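Local coordinates for syndapin (Drosophila melanogaster, PDB 3I2W), which binds phospholipid membranes through its dimeric EFC/F-BAR domain, the part modelled here, and probably takes part in endocytosis, at the interface of chains A and B. Numbering follows the deposited sequence. Chains: chain A/B, Syndapin.

All three contacts belong to one two-fold symmetric interface of the F-BAR homodimer. Contact 2 lies between the others, its C-alpha centre about 46 Å from that of contact 1 and about 39 Å from that of contact 3; contacts 1 and 3 are about 84 Å apart. Contacts 1 and 3 are overlapping parts of one junction and its twin with the chains exchanged, sharing residues 272, 275 and 276 against Arg12, Thr13 and Phe215; contact 1 continues along the helices, contact 3 into the N-terminal segment. Helix 11-58 serves all three. The elongated dimer is thus held in the middle and at both ends of its overlapping central body.

Contact 1: the interface of chains A and B. Residues chain A 12-13, 16, 215, 219, 222, 226; chain B 62, 268, 271-272, 275-276.
The indole of B:Trp271 has A:Arg16 on one face and the ring of its own neighbour B:His275 near the rim of the other, with A:Thr13 OG1 at its edge. A:Arg16 is stacked on it, guanidinium and indole planes 16° apart: CD sits over the six-membered ring, and NH1 lies 3.4 Å from the centroid of the five-membered ring, a cation-pi contact. The opposite guanidinium face carries A:Glu222 CG near its rim. CG of A:Arg16 is anti to the backbone N and the chain bends at chi3 (77°), which lays the group along the indole. A:Arg16 NH1 also donates to the phenol B:Tyr62 OH at 2.9 Å. That hydroxyl in turn donates a hydrogen bond to A:Glu222 OE1, 2.8 Å away, on the anti lone pair, with carboxylate and phenol ring nearly coplanar. At the other end, A:Arg12 NE meets B:His275 ND1 at 2.6 Å, almost straight and in both planes, so this ring nitrogen acts as acceptor and the imidazole is probably neutral. Water 1 joins A:Thr13 N and OG1 to B:His275 O. A:Phe215 touches B:Gly276 CA with its CE1. Helix 264-275 of chain B thus packs against helices 11-58 and 185-240 of chain A, with B:Tyr62 joining from a loop.

Contact 2: the interface of chains A and B. Residues chain A 41, 44-45, 48, 72, 75-76; chain B 34, 37-38, 83, 240.
B:Arg34 and A:Glu75 reach towards each other tip to tip, guanidinium and carboxylate nearly coplanar. B:Arg34 has CG anti to the backbone N (chi1 176°) and bends at chi2, bringing its guanidinium between two carboxylates. NH1 and NH2 both grip the one oxygen OE2 in a salt bridge; B:Arg34 NH1 is 2.7 Å from A:Glu75 OE2, which takes NH1 on its anti and NH2 on its syn lone pair. The N-H on B:Arg34 NE is used within its own chain, donating to B:Glu38 OE2 at 2.7 Å from above the carboxylate plane. The same OE2 receives A:Tyr41 OH at 2.8 Å on its syn lone pair, the phenol ring turned 72° from the carboxylate. B:Leu240 CD2 and A:Leu45 CD2 lie on opposite guanidinium faces, and A:Trp48 stands at its edge, the planes 82° apart. An alanine here removes the guanidinium from between A:Glu75 OE2 and B:Glu38 OE2, 6.1 Å apart, and would probably leave the carboxylates to repel each other and loosen the join. B:Ile37 crosses A:Tyr41 at about a right angle: its CG2 meets A:Tyr41 and A:Leu45, while CD1 reaches A:Trp48 CB. Here helices 11-58 of both chains pack together mid-dimer, flanked by helix 63-105 of each and the end of helix 169-240 of chain B.

Contact 3: the interface of chains A and B. Residues chain A 272, 274-277, 279-280; chain B 3-5, 12-13, 215.
A:Ile277 and B:Arg12 bury equal surface here, and A:His275 nearly as much. A:Ile277 has CG1 in the crowded position between the backbone N and the carbonyl carbon (chi1 66°), leaving CG2 to meet three aromatic rings. A:Ile277 CG2 is 3.6 Å from B:Phe4 CE2, the two side chains lying side by side and pointing the same way, and it also touches B:Phe215 and B:Trp5. The indole of B:Trp5, with B:Phe4 CD2 over the centre of one face, donates from NE1 to the carbonyl A:Ile277 O at 3.2 Å, from above the carbonyl plane. B:Arg12 crosses A:His275 at about a right angle, bent at chi3 (-72°) so that NE points at ND1. B:Arg12 NE lies 2.7 Å from A:His275 ND1, in the imidazole plane, and B:Arg12 NH2 donates to A:Asn274 O at 3.3 Å on a carbonyl lone pair. The selenomethionine A:Met279 meets this arginine tip to tip, its methyl CE at the guanidinium edge. Further along, B:Ser3 OG donates to A:Ala280 O at 2.8 Å and accepts from B:Trp5 N, which probably helps hold the N-terminal loop in shape. The N-terminal segment of chain B, with helices 11-58 and 169-240, thus holds the end of helix 264-275 of chain A and the loop that follows it.

Contact 1: the interface of chains A and B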
# COMPACT_ATOMS: atom_id res chain seq x y z
N ARG A 12 -5.96 32.69 -32.06
CA ARG A 12 -5.22 31.73 -31.30
C ARG A 12 -4.85 32.34 -29.96
O ARG A 12 -4.89 31.66 -28.93
CB ARG A 12 -3.98 31.19 -32.00
CG ARG A 12 -4.18 30.84 -33.42
CD ARG A 12 -3.03 29.97 -33.90
NE ARG A 12 -1.69 30.59 -34.10
CZ ARG A 12 -1.30 31.32 -35.14
NH1 ARG A 12 -2.16 31.65 -36.10
NH2 ARG A 12 -0.05 31.76 -35.20
N THR A 13 -4.57 33.63 -29.93
CA THR A 13 -4.39 34.26 -28.64
C THR A 13 -5.65 34.25 -27.73
O THR A 13 -5.59 34.19 -26.51
CB THR A 13 -3.87 35.59 -28.85
OG1 THR A 13 -2.64 35.43 -29.54
CG2 THR A 13 -3.62 36.24 -27.57
N ARG A 16 -6.47 30.87 -26.37
CA ARG A 16 -5.61 30.67 -25.22
C ARG A 16 -6.29 31.11 -23.94
O ARG A 16 -6.11 30.49 -22.94
CB ARG A 16 -4.22 31.27 -25.38
CG ARG A 16 -3.37 31.15 -24.11
CD ARG A 16 -1.93 31.64 -24.26
NE ARG A 16 -1.98 33.09 -24.22
CZ ARG A 16 -0.95 33.92 -24.14
NH1 ARG A 16 0.29 33.48 -24.00
NH2 ARG A 16 -1.18 35.20 -24.15
N PHE A 215 -2.92 42.85 -27.43
CA PHE A 215 -2.21 41.63 -27.29
C PHE A 215 -1.53 41.71 -25.94
O PHE A 215 -1.43 40.72 -25.22
CB PHE A 215 -1.18 41.50 -28.37
CG PHE A 215 -0.30 40.30 -28.22
CD1 PHE A 215 -0.74 39.04 -28.62
CD2 PHE A 215 0.96 40.42 -27.68
CE1 PHE A 215 0.09 37.89 -28.46
CE2 PHE A 215 1.82 39.27 -27.53
CZ PHE A 215 1.38 38.02 -27.93
N GLN A 219 -1.35 39.13 -22.86
CA GLN A 219 -0.19 38.58 -22.26
C GLN A 219 -0.19 38.79 -20.75
O GLN A 219 0.18 37.88 -20.01
CB GLN A 219 1.08 39.11 -22.90
CG GLN A 219 1.19 38.74 -24.35
CD GLN A 219 1.96 37.50 -24.61
OE1 GLN A 219 3.15 37.56 -24.84
NE2 GLN A 219 1.28 36.35 -24.59
N GLU A 222 -2.48 36.27 -19.21
CA GLU A 222 -1.91 34.92 -19.26
C GLU A 222 -0.80 34.75 -18.26
O GLU A 222 -0.65 33.69 -17.66
CB GLU A 222 -1.33 34.63 -20.61
CG GLU A 222 -0.55 33.35 -20.65
CD GLU A 222 -1.44 32.11 -20.66
OE1 GLU A 222 -0.93 31.03 -21.07
OE2 GLU A 222 -2.63 32.23 -20.27
N LEU A 226 0.24 31.78 -15.33
CA LEU A 226 1.51 31.05 -15.37
C LEU A 226 2.19 31.19 -14.03
O LEU A 226 2.89 30.26 -13.54
CB LEU A 226 2.42 31.55 -16.49
CG LEU A 226 1.88 31.52 -17.92
CD1 LEU A 226 3.03 31.78 -18.89
CD2 LEU A 226 1.08 30.24 -18.32
N TYR B 62 2.02 24.82 -22.49
CA TYR B 62 3.23 24.89 -23.33
C TYR B 62 4.42 25.40 -22.52
O TYR B 62 4.28 25.86 -21.39
CB TYR B 62 3.03 25.86 -24.53
CG TYR B 62 2.62 27.30 -24.10
CD1 TYR B 62 1.37 27.54 -23.54
CD2 TYR B 62 3.49 28.37 -24.19
CE1 TYR B 62 0.96 28.77 -23.11
CE2 TYR B 62 3.08 29.66 -23.75
CZ TYR B 62 1.79 29.84 -23.20
OH TYR B 62 1.29 31.07 -22.72
N LEU B 268 5.95 33.41 -22.29
CA LEU B 268 5.23 34.41 -23.00
C LEU B 268 5.94 34.89 -24.23
O LEU B 268 5.29 35.15 -25.23
CB LEU B 268 4.88 35.60 -22.11
CG LEU B 268 3.82 35.36 -21.06
CD1 LEU B 268 3.76 36.61 -20.33
CD2 LEU B 268 2.49 35.09 -21.68
N TRP B 271 5.47 32.87 -26.97
CA TRP B 271 4.09 32.80 -27.48
C TRP B 271 3.85 33.84 -28.54
O TRP B 271 3.22 33.56 -29.54
CB TRP B 271 3.06 32.94 -26.37
CG TRP B 271 1.66 32.98 -26.92
CD1 TRP B 271 0.97 34.08 -27.27
CD2 TRP B 271 0.79 31.87 -27.18
NE1 TRP B 271 -0.26 33.73 -27.74
CE2 TRP B 271 -0.39 32.38 -27.67
CE3 TRP B 271 0.90 30.49 -27.00
CZ2 TRP B 271 -1.46 31.57 -28.01
CZ3 TRP B 271 -0.16 29.67 -27.36
CH2 TRP B 271 -1.31 30.20 -27.86
N SER B 272 4.38 35.04 -28.28
CA SER B 272 4.39 36.11 -29.19
C SER B 272 5.14 35.70 -30.41
O SER B 272 4.75 36.10 -31.50
CB SER B 272 5.12 37.29 -28.59
OG SER B 272 5.16 38.33 -29.56
N HIS B 275 2.75 33.12 -32.08
CA HIS B 275 1.35 33.33 -32.24
C HIS B 275 0.90 34.71 -32.16
O HIS B 275 -0.30 34.94 -32.27
CB HIS B 275 0.50 32.56 -31.20
CG HIS B 275 0.67 31.09 -31.27
ND1 HIS B 275 0.16 30.34 -32.30
CD2 HIS B 275 1.38 30.24 -30.49
CE1 HIS B 275 0.51 29.08 -32.13
NE2 HIS B 275 1.27 28.99 -31.05
N GLY B 276 1.79 35.67 -31.97
CA GLY B 276 1.36 37.03 -31.60
C GLY B 276 2.21 38.03 -32.29
O GLY B 276 2.69 37.79 -33.38
O HOH W 1 -3.01 34.62 -32.05

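Contact 2: the interface of chains A and B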
# COMPACT_ATOMS: atom_id res chain seq x y z
N TYR A 41 -3.49 3.31 -1.69
CA TYR A 41 -2.41 2.75 -0.95
C TYR A 41 -2.80 2.66 0.51
O TYR A 41 -2.58 1.67 1.14
CB TYR A 41 -1.20 3.65 -1.12
CG TYR A 41 0.09 3.11 -0.57
CD1 TYR A 41 0.47 1.81 -0.77
CD2 TYR A 41 0.93 3.92 0.12
CE1 TYR A 41 1.62 1.35 -0.27
CE2 TYR A 41 2.06 3.46 0.64
CZ TYR A 41 2.41 2.20 0.45
OH TYR A 41 3.62 1.78 0.93
N SER A 44 -5.60 -0.03 1.16
CA SER A 44 -4.89 -1.28 1.07
C SER A 44 -4.06 -1.65 2.29
O SER A 44 -4.13 -2.77 2.80
CB SER A 44 -3.98 -1.20 -0.12
OG SER A 44 -4.76 -1.51 -1.22
N LEU A 45 -3.28 -0.70 2.76
CA LEU A 45 -2.49 -0.95 3.88
C LEU A 45 -3.36 -1.38 5.04
O LEU A 45 -3.03 -2.34 5.70
CB LEU A 45 -1.64 0.28 4.21
CG LEU A 45 -0.52 0.40 3.16
CD1 LEU A 45 0.17 1.62 3.36
CD2 LEU A 45 0.49 -0.72 3.18
N TRP A 48 -4.93 -4.81 4.87
CA TRP A 48 -3.89 -5.79 5.08
C TRP A 48 -3.61 -5.84 6.56
O TRP A 48 -3.46 -6.91 7.14
CB TRP A 48 -2.65 -5.34 4.34
CG TRP A 48 -1.48 -6.20 4.46
CD1 TRP A 48 -1.23 -7.35 3.76
CD2 TRP A 48 -0.36 -5.98 5.30
NE1 TRP A 48 -0.01 -7.86 4.13
CE2 TRP A 48 0.54 -7.03 5.08
CE3 TRP A 48 -0.03 -5.00 6.23
CZ2 TRP A 48 1.74 -7.12 5.75
CZ3 TRP A 48 1.20 -5.09 6.91
CH2 TRP A 48 2.05 -6.12 6.67
N VAL A 72 5.00 -4.64 12.20
CA VAL A 72 4.62 -4.38 10.81
C VAL A 72 3.21 -3.84 10.72
O VAL A 72 2.98 -2.84 10.10
CB VAL A 72 4.59 -5.66 9.96
CG1 VAL A 72 4.33 -5.29 8.62
CG2 VAL A 72 5.90 -6.23 9.85
N GLU A 75 3.27 -0.28 11.61
CA GLU A 75 3.97 0.66 10.76
C GLU A 75 3.06 0.90 9.58
O GLU A 75 3.03 2.00 8.97
CB GLU A 75 5.32 0.09 10.31
CG GLU A 75 5.16 -0.88 9.25
CD GLU A 75 5.44 -0.34 7.85
OE1 GLU A 75 6.40 0.47 7.68
OE2 GLU A 75 4.72 -0.78 6.92
N SER A 76 2.30 -0.13 9.25
CA SER A 76 1.58 -0.08 8.02
C SER A 76 0.51 0.91 8.31
O SER A 76 0.14 1.69 7.46
CB SER A 76 0.99 -1.43 7.68
OG SER A 76 -0.10 -1.65 8.53
N ARG B 34 2.20 -7.81 1.41
CA ARG B 34 2.60 -6.42 1.47
C ARG B 34 3.27 -6.03 0.17
O ARG B 34 3.06 -4.95 -0.36
CB ARG B 34 3.60 -6.28 2.61
CG ARG B 34 4.25 -4.90 2.82
CD ARG B 34 3.24 -3.78 2.84
NE ARG B 34 3.86 -2.52 3.14
CZ ARG B 34 4.07 -2.06 4.36
NH1 ARG B 34 3.69 -2.75 5.41
NH2 ARG B 34 4.66 -0.89 4.53
N ILE B 37 0.81 -5.07 -2.42
CA ILE B 37 0.39 -3.73 -2.17
C ILE B 37 1.41 -2.71 -2.69
O ILE B 37 1.02 -1.69 -3.27
CB ILE B 37 0.02 -3.53 -0.72
CG1 ILE B 37 -1.36 -4.10 -0.52
CG2 ILE B 37 0.02 -2.07 -0.34
CD1 ILE B 37 -1.64 -4.56 0.87
N GLU B 38 2.70 -2.97 -2.55
CA GLU B 38 3.66 -1.98 -3.00
C GLU B 38 3.74 -2.02 -4.51
O GLU B 38 3.74 -0.97 -5.13
CB GLU B 38 5.02 -2.11 -2.33
CG GLU B 38 4.93 -2.35 -0.82
CD GLU B 38 4.78 -1.08 -0.04
OE1 GLU B 38 5.51 -0.16 -0.35
OE2 GLU B 38 3.95 -0.98 0.88
N HIS B 83 9.04 2.02 -4.79
CA HIS B 83 8.19 0.99 -4.26
C HIS B 83 8.39 -0.37 -4.93
O HIS B 83 8.20 -1.36 -4.27
CB HIS B 83 6.73 1.41 -4.15
CG HIS B 83 6.47 2.37 -3.03
ND1 HIS B 83 6.84 3.70 -3.08
CD2 HIS B 83 5.86 2.20 -1.84
CE1 HIS B 83 6.51 4.30 -1.95
NE2 HIS B 83 5.90 3.41 -1.19
N LEU B 240 11.56 -1.71 4.35
CA LEU B 240 10.49 -0.77 4.35
C LEU B 240 10.91 0.62 4.82
O LEU B 240 10.18 1.56 4.65
CB LEU B 240 9.35 -1.25 5.25
CG LEU B 240 8.30 -2.21 4.74
CD1 LEU B 240 9.01 -3.24 4.13
CD2 LEU B 240 7.62 -2.82 5.94

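Contact 3: the interface of chains A and B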
# COMPACT_ATOMS: atom_id res chain seq x y z
N SER A 272 7.42 -23.28 29.04
CA SER A 272 7.76 -24.31 29.96
C SER A 272 6.78 -24.25 31.10
O SER A 272 6.42 -25.29 31.65
CB SER A 272 9.13 -24.11 30.47
OG SER A 272 9.44 -25.17 31.34
N ASN A 274 3.52 -23.15 30.89
CA ASN A 274 2.13 -23.34 30.55
C ASN A 274 1.98 -24.64 29.84
O ASN A 274 0.92 -25.25 29.85
CB ASN A 274 1.60 -22.20 29.71
CG ASN A 274 1.35 -20.93 30.52
OD1 ASN A 274 2.30 -20.20 30.85
ND2 ASN A 274 0.06 -20.64 30.83
N HIS A 275 3.06 -25.11 29.26
CA HIS A 275 2.93 -26.27 28.44
C HIS A 275 3.99 -27.31 28.72
O HIS A 275 3.90 -28.42 28.21
CB HIS A 275 2.89 -25.86 26.97
CG HIS A 275 1.66 -25.09 26.60
ND1 HIS A 275 0.43 -25.70 26.39
CD2 HIS A 275 1.46 -23.76 26.41
CE1 HIS A 275 -0.47 -24.77 26.11
NE2 HIS A 275 0.12 -23.59 26.11
N GLY A 276 4.97 -27.01 29.54
CA GLY A 276 6.09 -27.94 29.64
C GLY A 276 6.57 -28.24 31.03
O GLY A 276 5.83 -28.14 32.01
N ILE A 277 7.82 -28.58 31.15
CA ILE A 277 8.27 -29.12 32.39
C ILE A 277 8.04 -28.34 33.68
O ILE A 277 7.93 -28.92 34.70
CB ILE A 277 9.72 -29.53 32.30
CG1 ILE A 277 10.62 -28.32 32.11
CG2 ILE A 277 9.90 -30.55 31.23
CD1 ILE A 277 12.07 -28.61 32.50
N MSE A 279 5.38 -27.10 34.64
CA MSE A 279 4.00 -27.30 35.09
C MSE A 279 3.98 -28.20 36.37
O MSE A 279 4.73 -29.16 36.44
CB MSE A 279 3.13 -27.91 33.99
CG MSE A 279 2.92 -27.03 32.77
SE MSE A 279 1.84 -27.86 31.61
CE MSE A 279 0.30 -27.27 32.17
N ALA A 280 3.14 -27.87 37.36
CA ALA A 280 2.92 -28.76 38.50
C ALA A 280 2.34 -30.12 38.07
O ALA A 280 1.70 -30.19 37.02
CB ALA A 280 1.99 -28.08 39.47
N SER B 3 -1.71 -31.12 32.81
CA SER B 3 -0.28 -31.13 33.11
C SER B 3 0.54 -31.85 32.08
O SER B 3 0.32 -33.01 31.76
CB SER B 3 0.01 -31.76 34.49
OG SER B 3 1.42 -31.94 34.82
N PHE B 4 1.58 -31.17 31.63
CA PHE B 4 2.64 -31.80 30.84
C PHE B 4 3.02 -33.24 31.28
O PHE B 4 3.29 -34.12 30.47
CB PHE B 4 3.88 -30.91 30.86
CG PHE B 4 5.08 -31.56 30.24
CD1 PHE B 4 5.20 -31.65 28.86
CD2 PHE B 4 6.08 -32.12 31.04
CE1 PHE B 4 6.30 -32.25 28.32
CE2 PHE B 4 7.14 -32.72 30.50
CZ PHE B 4 7.28 -32.78 29.14
N TRP B 5 3.08 -33.44 32.57
CA TRP B 5 3.58 -34.68 33.13
C TRP B 5 2.70 -35.94 32.97
O TRP B 5 3.19 -37.05 33.04
CB TRP B 5 3.95 -34.39 34.56
CG TRP B 5 5.11 -33.48 34.58
CD1 TRP B 5 5.13 -32.18 34.94
CD2 TRP B 5 6.44 -33.82 34.19
NE1 TRP B 5 6.40 -31.68 34.84
CE2 TRP B 5 7.23 -32.68 34.40
CE3 TRP B 5 7.06 -35.00 33.74
CZ2 TRP B 5 8.59 -32.67 34.15
CZ3 TRP B 5 8.41 -34.99 33.49
CH2 TRP B 5 9.16 -33.83 33.68
N ARG B 12 1.38 -31.03 23.09
CA ARG B 12 1.39 -29.58 22.87
C ARG B 12 2.77 -29.16 22.44
O ARG B 12 2.87 -28.45 21.50
CB ARG B 12 0.91 -28.79 24.08
CG ARG B 12 -0.31 -29.49 24.73
CD ARG B 12 -1.31 -28.58 25.45
NE ARG B 12 -0.80 -28.05 26.72
CZ ARG B 12 -0.81 -28.73 27.86
NH1 ARG B 12 -1.29 -29.96 27.91
NH2 ARG B 12 -0.33 -28.16 28.96
N THR B 13 3.83 -29.72 23.00
CA THR B 13 5.16 -29.32 22.58
C THR B 13 5.50 -29.78 21.18
O THR B 13 6.11 -29.03 20.41
CB THR B 13 6.19 -29.74 23.59
OG1 THR B 13 5.91 -29.07 24.82
CG2 THR B 13 7.56 -29.31 23.19
N PHE B 215 12.47 -32.58 26.21
CA PHE B 215 11.82 -31.30 26.14
C PHE B 215 12.80 -30.24 25.74
O PHE B 215 12.47 -29.33 25.02
CB PHE B 215 11.31 -30.94 27.51
CG PHE B 215 10.57 -29.63 27.55
CD1 PHE B 215 9.33 -29.49 26.95
CD2 PHE B 215 11.09 -28.56 28.24
CE1 PHE B 215 8.64 -28.30 27.00
CE2 PHE B 215 10.37 -27.36 28.36
CZ PHE B 215 9.17 -27.22 27.73